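Local coordinates for protein Alpha/beta hydrolase (Legionella pneumophila subsp. pneumophila str. Philadelphia 1, PDB 4EZI) that is of unconfirmed function but has the alpha/beta-hydrolase fold and may hydrolyse triacylglycerols, at residues Y302-K316 with S332-S346. Sequence-based numbering, arbitrary orientation.
Sequences YDFKPTAPLLLVGTK and SFRKYSDFVWIKSVS
The ring of F333 is sandwiched between L310, whose CD2 sits 3.8 Å from the centroid of the F333 ring in a CH-pi contact, and the backbone of Y302 on the opposite face. This packing belongs to a beta-alpha-beta crossover of the alpha/beta-hydrolase fold: helix 323-334 links the parallel strands 310-314 and 340-344, the latter at the margin of the central sheet, and F333 ties the end of that helix to the first strand and the loop before it. With CG anti to its carbonyl carbon (chi1 -77°), F333 also turns an edge onto the face of F304, a T-shaped pair with centroids 5.1 Å apart.

Polar bonds fasten the same loop. S332 OG donates to Y302 O at 2.6 Å, while D303 OD1 is gripped from opposite faces of its carboxylate by Y336 OH (2.6 Å) and by K335 NZ (2.8 Å), the latter a salt bridge that probably stabilises the negative charge.

Between the strands, amides and carbonyls pair from L310 to V345, the straightest link being L312 N to W341 O, with an N-H...O angle of 170°. On the face bearing L311, its CD1 packs on W341 CB and K343 CB. Beyond the strands T315 OG1 bonds L349 O, beside what may be the Ser-His-Asp triad expected of this fold, and K316 N donates to S344 OG at 3.1 Å.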
# COMPACT_ATOMS: atom_id res chain seq x y z
N TYR A 302 5.08 -5.54 -13.42
CA TYR A 302 4.21 -4.86 -14.35
C TYR A 302 4.10 -5.63 -15.66
O TYR A 302 3.73 -5.04 -16.67
CB TYR A 302 4.66 -3.41 -14.57
CG TYR A 302 6.12 -3.28 -14.93
CD1 TYR A 302 6.52 -3.42 -16.24
CD2 TYR A 302 7.10 -3.05 -13.96
CE1 TYR A 302 7.87 -3.34 -16.60
CE2 TYR A 302 8.46 -2.96 -14.31
CZ TYR A 302 8.82 -3.11 -15.64
OH TYR A 302 10.16 -3.04 -16.02
N ASP A 303 4.38 -6.92 -15.61
CA ASP A 303 4.36 -7.76 -16.81
C ASP A 303 3.65 -9.08 -16.56
O ASP A 303 4.19 -10.17 -16.78
CB ASP A 303 5.80 -8.02 -17.27
CG ASP A 303 5.87 -8.63 -18.67
OD1 ASP A 303 4.96 -8.39 -19.50
OD2 ASP A 303 6.87 -9.34 -18.93
N PHE A 304 2.41 -8.98 -16.10
CA PHE A 304 1.53 -10.13 -15.94
C PHE A 304 0.17 -9.75 -16.51
O PHE A 304 -0.15 -8.58 -16.66
CB PHE A 304 1.41 -10.56 -14.48
CG PHE A 304 0.79 -9.52 -13.56
CD1 PHE A 304 1.58 -8.57 -12.94
CD2 PHE A 304 -0.59 -9.52 -13.32
CE1 PHE A 304 1.00 -7.62 -12.09
CE2 PHE A 304 -1.15 -8.57 -12.47
CZ PHE A 304 -0.35 -7.64 -11.85
N LYS A 305 -0.61 -10.77 -16.87
CA LYS A 305 -1.93 -10.56 -17.40
C LYS A 305 -2.90 -10.16 -16.30
O LYS A 305 -3.13 -10.94 -15.37
CB LYS A 305 -2.43 -11.83 -18.09
CG LYS A 305 -3.80 -11.68 -18.75
CD LYS A 305 -4.26 -12.96 -19.42
CE LYS A 305 -5.62 -12.78 -20.09
NZ LYS A 305 -6.25 -14.09 -20.44
N PRO A 306 -3.49 -8.96 -16.42
CA PRO A 306 -4.49 -8.59 -15.41
C PRO A 306 -5.76 -9.41 -15.60
O PRO A 306 -6.16 -9.70 -16.74
CB PRO A 306 -4.78 -7.13 -15.72
CG PRO A 306 -3.71 -6.66 -16.59
CD PRO A 306 -3.20 -7.85 -17.33
N THR A 307 -6.37 -9.80 -14.49
CA THR A 307 -7.59 -10.59 -14.49
C THR A 307 -8.81 -9.76 -14.02
O THR A 307 -9.85 -10.31 -13.64
CB THR A 307 -7.41 -11.82 -13.60
OG1 THR A 307 -7.02 -11.37 -12.29
CG2 THR A 307 -6.37 -12.80 -14.19
N ALA A 308 -8.65 -8.44 -14.06
CA ALA A 308 -9.70 -7.48 -13.72
C ALA A 308 -9.35 -6.16 -14.36
O ALA A 308 -8.17 -5.89 -14.63
CB ALA A 308 -9.79 -7.30 -12.21
N PRO A 309 -10.36 -5.30 -14.58
CA PRO A 309 -10.09 -3.93 -14.99
C PRO A 309 -9.08 -3.27 -14.07
O PRO A 309 -9.16 -3.41 -12.84
CB PRO A 309 -11.47 -3.27 -14.88
CG PRO A 309 -12.44 -4.38 -15.05
CD PRO A 309 -11.80 -5.60 -14.47
N LEU A 310 -8.17 -2.52 -14.68
CA LEU A 310 -7.00 -1.97 -14.01
C LEU A 310 -6.81 -0.50 -14.37
O LEU A 310 -6.69 -0.16 -15.55
CB LEU A 310 -5.76 -2.78 -14.39
CG LEU A 310 -4.41 -2.30 -13.87
CD1 LEU A 310 -4.36 -2.38 -12.34
CD2 LEU A 310 -3.29 -3.13 -14.50
N LEU A 311 -6.74 0.33 -13.33
CA LEU A 311 -6.51 1.76 -13.48
C LEU A 311 -5.22 2.15 -12.76
O LEU A 311 -5.15 2.01 -11.56
CB LEU A 311 -7.67 2.57 -12.89
CG LEU A 311 -7.46 4.09 -12.84
CD1 LEU A 311 -7.33 4.67 -14.22
CD2 LEU A 311 -8.54 4.81 -12.04
N LEU A 312 -4.23 2.65 -13.48
CA LEU A 312 -3.01 3.17 -12.87
C LEU A 312 -3.22 4.67 -12.74
O LEU A 312 -3.22 5.38 -13.75
CB LEU A 312 -1.78 2.86 -13.73
CG LEU A 312 -1.62 1.43 -14.23
CD1 LEU A 312 -0.27 1.30 -14.96
CD2 LEU A 312 -1.79 0.39 -13.09
N VAL A 313 -3.43 5.16 -11.52
CA VAL A 313 -3.80 6.55 -11.32
C VAL A 313 -2.79 7.25 -10.39
O VAL A 313 -2.47 6.76 -9.32
CB VAL A 313 -5.26 6.69 -10.83
CG1 VAL A 313 -5.58 5.77 -9.63
CG2 VAL A 313 -5.61 8.14 -10.55
N GLY A 314 -2.33 8.42 -10.83
CA GLY A 314 -1.30 9.17 -10.13
C GLY A 314 -1.31 10.62 -10.54
O GLY A 314 -2.36 11.14 -10.95
N THR A 315 -0.15 11.26 -10.46
CA THR A 315 0.00 12.65 -10.79
C THR A 315 1.32 12.88 -11.52
O THR A 315 2.38 12.44 -11.07
CB THR A 315 -0.06 13.58 -9.56
OG1 THR A 315 0.27 14.92 -9.98
CG2 THR A 315 0.87 13.12 -8.40
N LYS A 316 1.27 13.56 -12.66
CA LYS A 316 2.46 13.95 -13.38
C LYS A 316 3.31 14.95 -12.59
O LYS A 316 4.49 15.14 -12.91
CB LYS A 316 2.13 14.47 -14.80
CG LYS A 316 1.66 13.37 -15.71
CD LYS A 316 1.17 13.91 -17.05
CE LYS A 316 0.80 12.80 -18.00
NZ LYS A 316 0.41 13.38 -19.32
N SER A 332 3.07 -1.92 -20.77
CA SER A 332 3.32 -3.32 -20.51
C SER A 332 2.02 -4.12 -20.27
O SER A 332 1.82 -5.17 -20.87
CB SER A 332 4.32 -3.47 -19.35
OG SER A 332 4.64 -4.82 -19.12
N PHE A 333 1.15 -3.60 -19.41
CA PHE A 333 -0.09 -4.29 -19.13
C PHE A 333 -1.02 -4.34 -20.35
O PHE A 333 -1.79 -5.29 -20.52
CB PHE A 333 -0.83 -3.62 -17.98
CG PHE A 333 -0.26 -3.94 -16.61
CD1 PHE A 333 -0.23 -5.25 -16.15
CD2 PHE A 333 0.19 -2.92 -15.76
CE1 PHE A 333 0.24 -5.55 -14.89
CE2 PHE A 333 0.66 -3.24 -14.48
CZ PHE A 333 0.68 -4.55 -14.04
N ARG A 334 -0.98 -3.29 -21.17
CA ARG A 334 -1.79 -3.24 -22.39
C ARG A 334 -1.46 -4.34 -23.39
O ARG A 334 -2.30 -4.64 -24.25
CB ARG A 334 -1.69 -1.88 -23.06
CG ARG A 334 -2.40 -0.77 -22.31
CD ARG A 334 -3.90 -0.78 -22.50
NE ARG A 334 -4.25 -0.39 -23.86
CZ ARG A 334 -5.49 -0.15 -24.27
NH1 ARG A 334 -6.51 -0.23 -23.42
NH2 ARG A 334 -5.72 0.18 -25.53
N LYS A 335 -0.28 -4.97 -23.28
CA LYS A 335 0.03 -6.14 -24.13
C LYS A 335 -0.95 -7.28 -23.88
O LYS A 335 -1.16 -8.12 -24.75
CB LYS A 335 1.44 -6.69 -23.87
CG LYS A 335 2.59 -5.76 -24.16
CD LYS A 335 3.94 -6.51 -24.13
CE LYS A 335 4.17 -7.42 -22.90
NZ LYS A 335 4.18 -6.69 -21.60
N TYR A 336 -1.55 -7.32 -22.69
CA TYR A 336 -2.32 -8.47 -22.21
C TYR A 336 -3.82 -8.22 -22.17
O TYR A 336 -4.60 -9.17 -22.18
CB TYR A 336 -1.88 -8.84 -20.80
CG TYR A 336 -0.45 -9.24 -20.69
CD1 TYR A 336 -0.01 -10.44 -21.21
CD2 TYR A 336 0.48 -8.41 -20.10
CE1 TYR A 336 1.33 -10.81 -21.13
CE2 TYR A 336 1.80 -8.76 -20.01
CZ TYR A 336 2.22 -9.96 -20.52
OH TYR A 336 3.54 -10.33 -20.44
N SER A 337 -4.23 -6.96 -22.08
CA SER A 337 -5.64 -6.61 -21.89
C SER A 337 -5.95 -5.20 -22.36
O SER A 337 -5.14 -4.28 -22.19
CB SER A 337 -6.04 -6.76 -20.41
OG SER A 337 -7.38 -6.34 -20.19
N ASP A 338 -7.14 -5.03 -22.93
CA ASP A 338 -7.68 -3.73 -23.28
C ASP A 338 -8.31 -3.01 -22.08
O ASP A 338 -8.58 -1.83 -22.14
CB ASP A 338 -8.75 -3.85 -24.38
CG ASP A 338 -8.16 -4.21 -25.74
OD1 ASP A 338 -6.93 -4.07 -25.96
OD2 ASP A 338 -8.96 -4.62 -26.62
N PHE A 339 -8.58 -3.75 -21.01
CA PHE A 339 -9.26 -3.18 -19.84
C PHE A 339 -8.24 -2.64 -18.82
O PHE A 339 -8.17 -3.06 -17.66
CB PHE A 339 -10.21 -4.20 -19.23
CG PHE A 339 -11.20 -4.74 -20.24
CD1 PHE A 339 -12.25 -3.95 -20.68
CD2 PHE A 339 -11.04 -6.01 -20.79
CE1 PHE A 339 -13.17 -4.44 -21.63
CE2 PHE A 339 -11.95 -6.50 -21.74
CZ PHE A 339 -13.00 -5.71 -22.16
N VAL A 340 -7.45 -1.71 -19.33
CA VAL A 340 -6.31 -1.09 -18.64
C VAL A 340 -6.31 0.37 -19.03
O VAL A 340 -6.36 0.69 -20.24
CB VAL A 340 -4.96 -1.75 -19.04
CG1 VAL A 340 -3.77 -1.04 -18.33
CG2 VAL A 340 -4.96 -3.23 -18.75
N TRP A 341 -6.26 1.24 -18.03
CA TRP A 341 -6.26 2.67 -18.24
C TRP A 341 -5.20 3.32 -17.36
O TRP A 341 -4.80 2.78 -16.34
CB TRP A 341 -7.64 3.26 -17.92
CG TRP A 341 -8.74 2.68 -18.77
CD1 TRP A 341 -9.15 3.12 -19.99
CD2 TRP A 341 -9.52 1.52 -18.47
NE1 TRP A 341 -10.17 2.32 -20.46
CE2 TRP A 341 -10.42 1.33 -19.54
CE3 TRP A 341 -9.57 0.64 -17.39
CZ2 TRP A 341 -11.33 0.29 -19.57
CZ3 TRP A 341 -10.48 -0.40 -17.43
CH2 TRP A 341 -11.37 -0.56 -18.51
N ILE A 342 -4.79 4.51 -17.77
CA ILE A 342 -3.86 5.34 -17.02
C ILE A 342 -4.47 6.74 -16.90
O ILE A 342 -5.08 7.25 -17.85
CB ILE A 342 -2.44 5.38 -17.67
CG1 ILE A 342 -1.47 6.12 -16.75
CG2 ILE A 342 -2.45 5.98 -19.11
CD1 ILE A 342 -0.01 6.03 -17.23
N LYS A 343 -4.34 7.33 -15.72
CA LYS A 343 -4.90 8.64 -15.44
C LYS A 343 -3.96 9.44 -14.55
O LYS A 343 -3.49 8.94 -13.52
CB LYS A 343 -6.25 8.48 -14.72
CG LYS A 343 -6.84 9.74 -14.16
CD LYS A 343 -7.34 10.68 -15.20
CE LYS A 343 -8.05 11.86 -14.53
NZ LYS A 343 -8.42 12.93 -15.49
N SER A 344 -3.73 10.68 -14.96
CA SER A 344 -3.06 11.69 -14.15
C SER A 344 -4.08 12.70 -13.67
O SER A 344 -4.86 13.25 -14.47
CB SER A 344 -1.99 12.44 -14.96
OG SER A 344 -1.47 13.50 -14.19
N VAL A 345 -4.06 12.97 -12.37
CA VAL A 345 -4.97 13.93 -11.77
C VAL A 345 -4.48 15.38 -11.86
O VAL A 345 -5.26 16.30 -11.55
CB VAL A 345 -5.30 13.59 -10.29
CG1 VAL A 345 -5.91 12.23 -10.21
CG2 VAL A 345 -4.07 13.70 -9.40
N SER A 346 -3.23 15.59 -12.27
CA SER A 346 -2.63 16.92 -12.32
C SER A 346 -1.30 16.87 -13.03
O SER A 346 -0.60 15.84 -12.99
CB SER A 346 -2.37 17.43 -10.88
OG SER A 346 -1.82 18.76 -10.87
O HOH W 1 -7.39 -5.60 -17.26